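Local coordinates for protein lactate racemase (Thermoanaerobacterium thermosaccharolyticum, PDB 2YJG) that interconverts the D- and L-isomers of lactate, using a nickel pincer cofactor derived from nicotinic acid mononucleotide, at residues S296-K308 / I412-R424. Residues are numbered along the deposited sequence; the frame is centred on the assembly and turned at random.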
loop_
_atom_site.group_PDB
_atom_site.type_symbol
_atom_site.label_atom_id
_atom_site.label_comp_id
_atom_site.label_asym_id
_atom_site.label_seq_id
_atom_site.Cartn_x
_atom_site.Cartn_y
_atom_site.Cartn_z
ATOM N N SER A 296 7.532 -3.831 30.931
ATOM C CA SER A 296 7.427 -4.732 32.113
ATOM C C SER A 296 6.937 -4.072 33.403
ATOM O O SER A 296 6.441 -4.768 34.306
ATOM C CB SER A 296 8.766 -5.397 32.383
ATOM O OG SER A 296 9.663 -4.521 33.092
ATOM N N VAL A 297 7.018 -2.743 33.470
ATOM C CA VAL A 297 6.347 -2.008 34.547
ATOM C C VAL A 297 4.850 -2.356 34.605
ATOM O O VAL A 297 4.284 -2.334 35.681
ATOM C CB VAL A 297 6.564 -0.507 34.397
ATOM C CG1 VAL A 297 5.929 0.331 35.620
ATOM C CG2 VAL A 297 8.079 -0.196 34.257
ATOM N N LYS A 298 4.206 -2.671 33.489
ATOM C CA LYS A 298 2.771 -3.074 33.487
ATOM C C LYS A 298 2.462 -4.311 34.359
ATOM O O LYS A 298 1.621 -4.243 35.312
ATOM C CB LYS A 298 2.262 -3.251 32.090
ATOM C CG LYS A 298 2.363 -1.935 31.228
ATOM C CD LYS A 298 2.065 -2.186 29.803
ATOM C CE LYS A 298 2.042 -0.899 28.974
ATOM N NZ LYS A 298 1.626 -1.161 27.524
ATOM N N GLY A 299 3.201 -5.381 34.111
ATOM C CA GLY A 299 3.127 -6.628 34.929
ATOM C C GLY A 299 3.519 -6.368 36.375
ATOM O O GLY A 299 2.986 -6.947 37.318
ATOM N N MET A 300 4.502 -5.491 36.589
ATOM C CA MET A 300 4.880 -5.179 37.948
ATOM C C MET A 300 3.764 -4.556 38.783
ATOM O O MET A 300 3.707 -4.776 40.025
ATOM C CB MET A 300 6.069 -4.209 37.998
ATOM C CG MET A 300 7.360 -4.706 37.342
ATOM S SD MET A 300 8.664 -3.483 37.509
ATOM C CE MET A 300 9.873 -4.219 36.437
ATOM N N THR A 301 2.910 -3.768 38.119
ATOM C CA THR A 301 1.745 -3.164 38.808
ATOM C C THR A 301 0.750 -4.236 39.285
ATOM O O THR A 301 0.092 -4.026 40.299
ATOM C CB THR A 301 0.948 -2.092 37.989
ATOM O OG1 THR A 301 0.270 -2.672 36.865
ATOM C CG2 THR A 301 1.853 -0.859 37.600
ATOM N N ALA A 302 0.623 -5.353 38.544
ATOM C CA ALA A 302 -0.256 -6.465 38.952
ATOM C C ALA A 302 0.418 -7.080 40.186
ATOM O O ALA A 302 -0.260 -7.371 41.162
ATOM C CB ALA A 302 -0.389 -7.515 37.820
ATOM N N GLY A 303 1.745 -7.227 40.137
ATOM C CA GLY A 303 2.544 -7.565 41.324
ATOM C C GLY A 303 2.306 -6.697 42.552
ATOM O O GLY A 303 2.082 -7.196 43.694
ATOM N N GLU A 304 2.377 -5.379 42.345
ATOM C CA GLU A 304 2.252 -4.410 43.389
ATOM C C GLU A 304 0.935 -4.593 44.144
ATOM O O GLU A 304 0.925 -4.550 45.358
ATOM C CB GLU A 304 2.224 -3.010 42.758
ATOM C CG GLU A 304 2.140 -1.817 43.717
ATOM C CD GLU A 304 1.981 -0.496 42.928
ATOM O OE1 GLU A 304 1.466 -0.536 41.809
ATOM O OE2 GLU A 304 2.336 0.592 43.440
ATOM N N ALA A 305 -0.149 -4.741 43.399
ATOM C CA ALA A 305 -1.470 -4.895 43.921
ATOM C C ALA A 305 -1.670 -6.200 44.728
ATOM O O ALA A 305 -2.513 -6.222 45.625
ATOM C CB ALA A 305 -2.462 -4.789 42.800
ATOM N N ALA A 306 -0.866 -7.228 44.462
ATOM C CA ALA A 306 -0.927 -8.501 45.206
ATOM C C ALA A 306 0.137 -8.688 46.234
ATOM O O ALA A 306 0.247 -9.803 46.792
ATOM C CB ALA A 306 -0.863 -9.696 44.225
ATOM N N CYS A 307 0.947 -7.651 46.480
ATOM C CA CYS A 307 2.079 -7.742 47.365
ATOM C C CYS A 307 1.835 -6.873 48.620
ATOM O O CYS A 307 1.256 -5.785 48.542
ATOM C CB CYS A 307 3.312 -7.283 46.605
ATOM S SG CYS A 307 4.852 -7.732 47.281
ATOM N N LYS A 308 2.218 -7.393 49.781
ATOM C CA LYS A 308 2.266 -6.616 50.998
ATOM C C LYS A 308 3.359 -5.525 50.908
ATOM O O LYS A 308 4.393 -5.697 50.258
ATOM C CB LYS A 308 2.580 -7.547 52.183
ATOM C CG LYS A 308 1.454 -8.496 52.582
ATOM C CD LYS A 308 1.882 -9.218 53.868
ATOM C CE LYS A 308 1.278 -10.612 53.982
ATOM N NZ LYS A 308 1.900 -11.425 55.116
ATOM N N ILE A 412 3.185 -17.244 48.695
ATOM C CA ILE A 412 3.557 -16.556 47.487
ATOM C C ILE A 412 2.352 -16.490 46.627
ATOM O O ILE A 412 1.665 -17.512 46.397
ATOM C CB ILE A 412 4.625 -17.358 46.675
ATOM C CG1 ILE A 412 5.887 -17.596 47.486
ATOM C CG2 ILE A 412 4.998 -16.663 45.342
ATOM C CD1 ILE A 412 6.763 -18.730 46.901
ATOM N N ASN A 413 2.087 -15.309 46.098
ATOM C CA ASN A 413 1.063 -15.169 45.109
ATOM C C ASN A 413 1.675 -15.421 43.737
ATOM O O ASN A 413 2.671 -14.804 43.412
ATOM C CB ASN A 413 0.439 -13.759 45.159
ATOM C CG ASN A 413 -0.717 -13.610 46.158
ATOM O OD1 ASN A 413 -0.994 -12.493 46.651
ATOM N ND2 ASN A 413 -1.438 -14.683 46.396
ATOM N N VAL A 414 1.060 -16.254 42.894
ATOM C CA VAL A 414 1.540 -16.496 41.510
ATOM C C VAL A 414 0.564 -15.959 40.518
ATOM O O VAL A 414 -0.594 -16.371 40.485
ATOM C CB VAL A 414 1.783 -18.027 41.222
ATOM C CG1 VAL A 414 2.328 -18.236 39.770
ATOM C CG2 VAL A 414 2.774 -18.604 42.267
ATOM N N ILE A 415 1.002 -15.007 39.694
ATOM C CA ILE A 415 0.142 -14.409 38.707
ATOM C C ILE A 415 0.845 -14.690 37.378
ATOM O O ILE A 415 1.709 -13.902 36.965
ATOM C CB ILE A 415 0.045 -12.894 38.880
ATOM C CG1 ILE A 415 -0.244 -12.522 40.362
ATOM C CG2 ILE A 415 -1.006 -12.337 37.902
ATOM C CD1 ILE A 415 -0.497 -11.010 40.611
ATOM N N PRO A 416 0.500 -15.807 36.715
ATOM C CA PRO A 416 1.368 -16.206 35.599
ATOM C C PRO A 416 1.467 -15.206 34.444
ATOM O O PRO A 416 2.537 -15.081 33.856
ATOM C CB PRO A 416 0.803 -17.549 35.121
ATOM C CG PRO A 416 -0.248 -17.978 36.210
ATOM C CD PRO A 416 -0.558 -16.794 37.042
ATOM N N ASP A 417 0.392 -14.490 34.150
ATOM C CA ASP A 417 0.411 -13.407 33.176
ATOM C C ASP A 417 -0.032 -12.068 33.808
ATOM O O ASP A 417 -1.232 -11.782 33.996
ATOM C CB ASP A 417 -0.453 -13.765 32.002
ATOM C CG ASP A 417 -0.424 -12.696 30.876
ATOM O OD1 ASP A 417 -0.072 -11.518 31.136
ATOM O OD2 ASP A 417 -0.764 -13.053 29.728
ATOM N N GLY A 418 0.972 -11.287 34.178
ATOM C CA GLY A 418 0.786 -10.019 34.850
ATOM C C GLY A 418 0.096 -8.908 34.055
ATOM O O GLY A 418 -0.444 -7.972 34.639
ATOM N N VAL A 419 0.158 -8.969 32.735
ATOM C CA VAL A 419 -0.371 -7.858 31.898
ATOM C C VAL A 419 -1.803 -8.028 31.503
ATOM O O VAL A 419 -2.475 -7.048 31.118
ATOM C CB VAL A 419 0.391 -7.682 30.579
ATOM C CG1 VAL A 419 1.685 -7.175 30.857
ATOM C CG2 VAL A 419 0.490 -8.964 29.789
ATOM N N SER A 420 -2.287 -9.256 31.586
ATOM C CA SER A 420 -3.653 -9.594 31.239
ATOM C C SER A 420 -4.722 -9.455 32.355
ATOM O O SER A 420 -5.901 -9.591 32.078
ATOM C CB SER A 420 -3.681 -11.055 30.777
ATOM O OG SER A 420 -3.415 -11.956 31.877
ATOM N N VAL A 421 -4.333 -9.246 33.600
ATOM C CA VAL A 421 -5.245 -9.275 34.695
ATOM C C VAL A 421 -5.489 -7.879 35.294
ATOM O O VAL A 421 -4.671 -6.946 35.120
ATOM C CB VAL A 421 -4.704 -10.218 35.808
ATOM C CG1 VAL A 421 -4.639 -11.689 35.300
ATOM C CG2 VAL A 421 -3.331 -9.790 36.298
ATOM N N ILE A 422 -6.586 -7.797 36.055
ATOM C CA ILE A 422 -6.903 -6.679 36.921
ATOM C C ILE A 422 -6.863 -7.270 38.312
ATOM O O ILE A 422 -7.752 -8.063 38.688
ATOM C CB ILE A 422 -8.330 -6.103 36.636
ATOM C CG1 ILE A 422 -8.394 -5.537 35.201
ATOM C CG2 ILE A 422 -8.743 -5.007 37.600
ATOM C CD1 ILE A 422 -9.818 -5.463 34.760
ATOM N N VAL A 423 -5.859 -6.870 39.098
ATOM C CA VAL A 423 -5.722 -7.453 40.443
ATOM C C VAL A 423 -6.530 -6.598 41.435
ATOM O O VAL A 423 -6.235 -5.426 41.612
ATOM C CB VAL A 423 -4.279 -7.547 40.887
ATOM C CG1 VAL A 423 -4.168 -8.102 42.416
ATOM C CG2 VAL A 423 -3.459 -8.404 39.932
ATOM N N ARG A 424 -7.497 -7.229 42.101
ATOM C CA ARG A 424 -8.318 -6.617 43.086
ATOM C C ARG A 424 -7.983 -7.232 44.421
ATOM O O ARG A 424 -7.959 -8.444 44.537
ATOM C CB ARG A 424 -9.750 -6.896 42.700
ATOM C CG ARG A 424 -10.829 -6.301 43.590
ATOM C CD ARG A 424 -11.976 -7.333 43.712
ATOM N NE ARG A 424 -13.098 -6.961 44.587
ATOM C CZ ARG A 424 -13.234 -7.307 45.873
ATOM N NH1 ARG A 424 -12.318 -8.045 46.515
ATOM N NH2 ARG A 424 -14.320 -6.904 46.543
#
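With CG1 of Val423 trans to its own backbone N (chi1 176°), the two methyls of this valine are spread along helix 293-305, one to each of two turns. CG1 meets CB of Ala305 at 3.7 Å, while CG2 comes to 3.8 Å from CB of Ala302 and also touches that residue's carbonyl oxygen. Ile415 approaches the same helix from the strand 412-415: its CG1 lies beside the backbone N (chi1 -48°) and the chain then runs straight on (chi2 -174°), carrying CD1 to 3.9 Å from CB of Ala306 and 3.7 Å from O of Ala302. CG2 of Val421 adds a further methyl against Ala302 CB. Alanine methyls thus receive longer branched side chains, a worked example of how a smooth helix face can be packed closely against two strands and the loop between them. The C-terminal part of the racemase has an alpha/beta fold: strand 412-415 lies in its six-stranded parallel sheet beside strand 279-283, which precedes the helix and whose Val280 touches both Ala306 and Ile415, whereas Val423 comes from strand 422-425, paired with strand 271-277. Toward the N-terminal end of the helix, two glycines bring the backbones together, with the CA atoms of Gly299 and Gly418 only 4.1 Å apart. The carbonyl oxygen of Gly418 rests 3.2 Å from CB of Ala302, and Val419 CG1 lies 4.0 Å from N of Gly299, an amide hydrogen-bonded to Asn284 OD1. Asp417 OD1 shapes the turn bearing Gly418, accepting from N of Val419 (an Asx turn) and N of Ser420, completing an Asx motif. Lys298 grazes Val419 with CB, but its extended chain leads NZ away to a hydrogen bond with Gln295 OE1; both residues probably bind substrate, as in related enzymes, and the lysine side chain comes within about 5 Å of that of His174, a probable proton donor/acceptor.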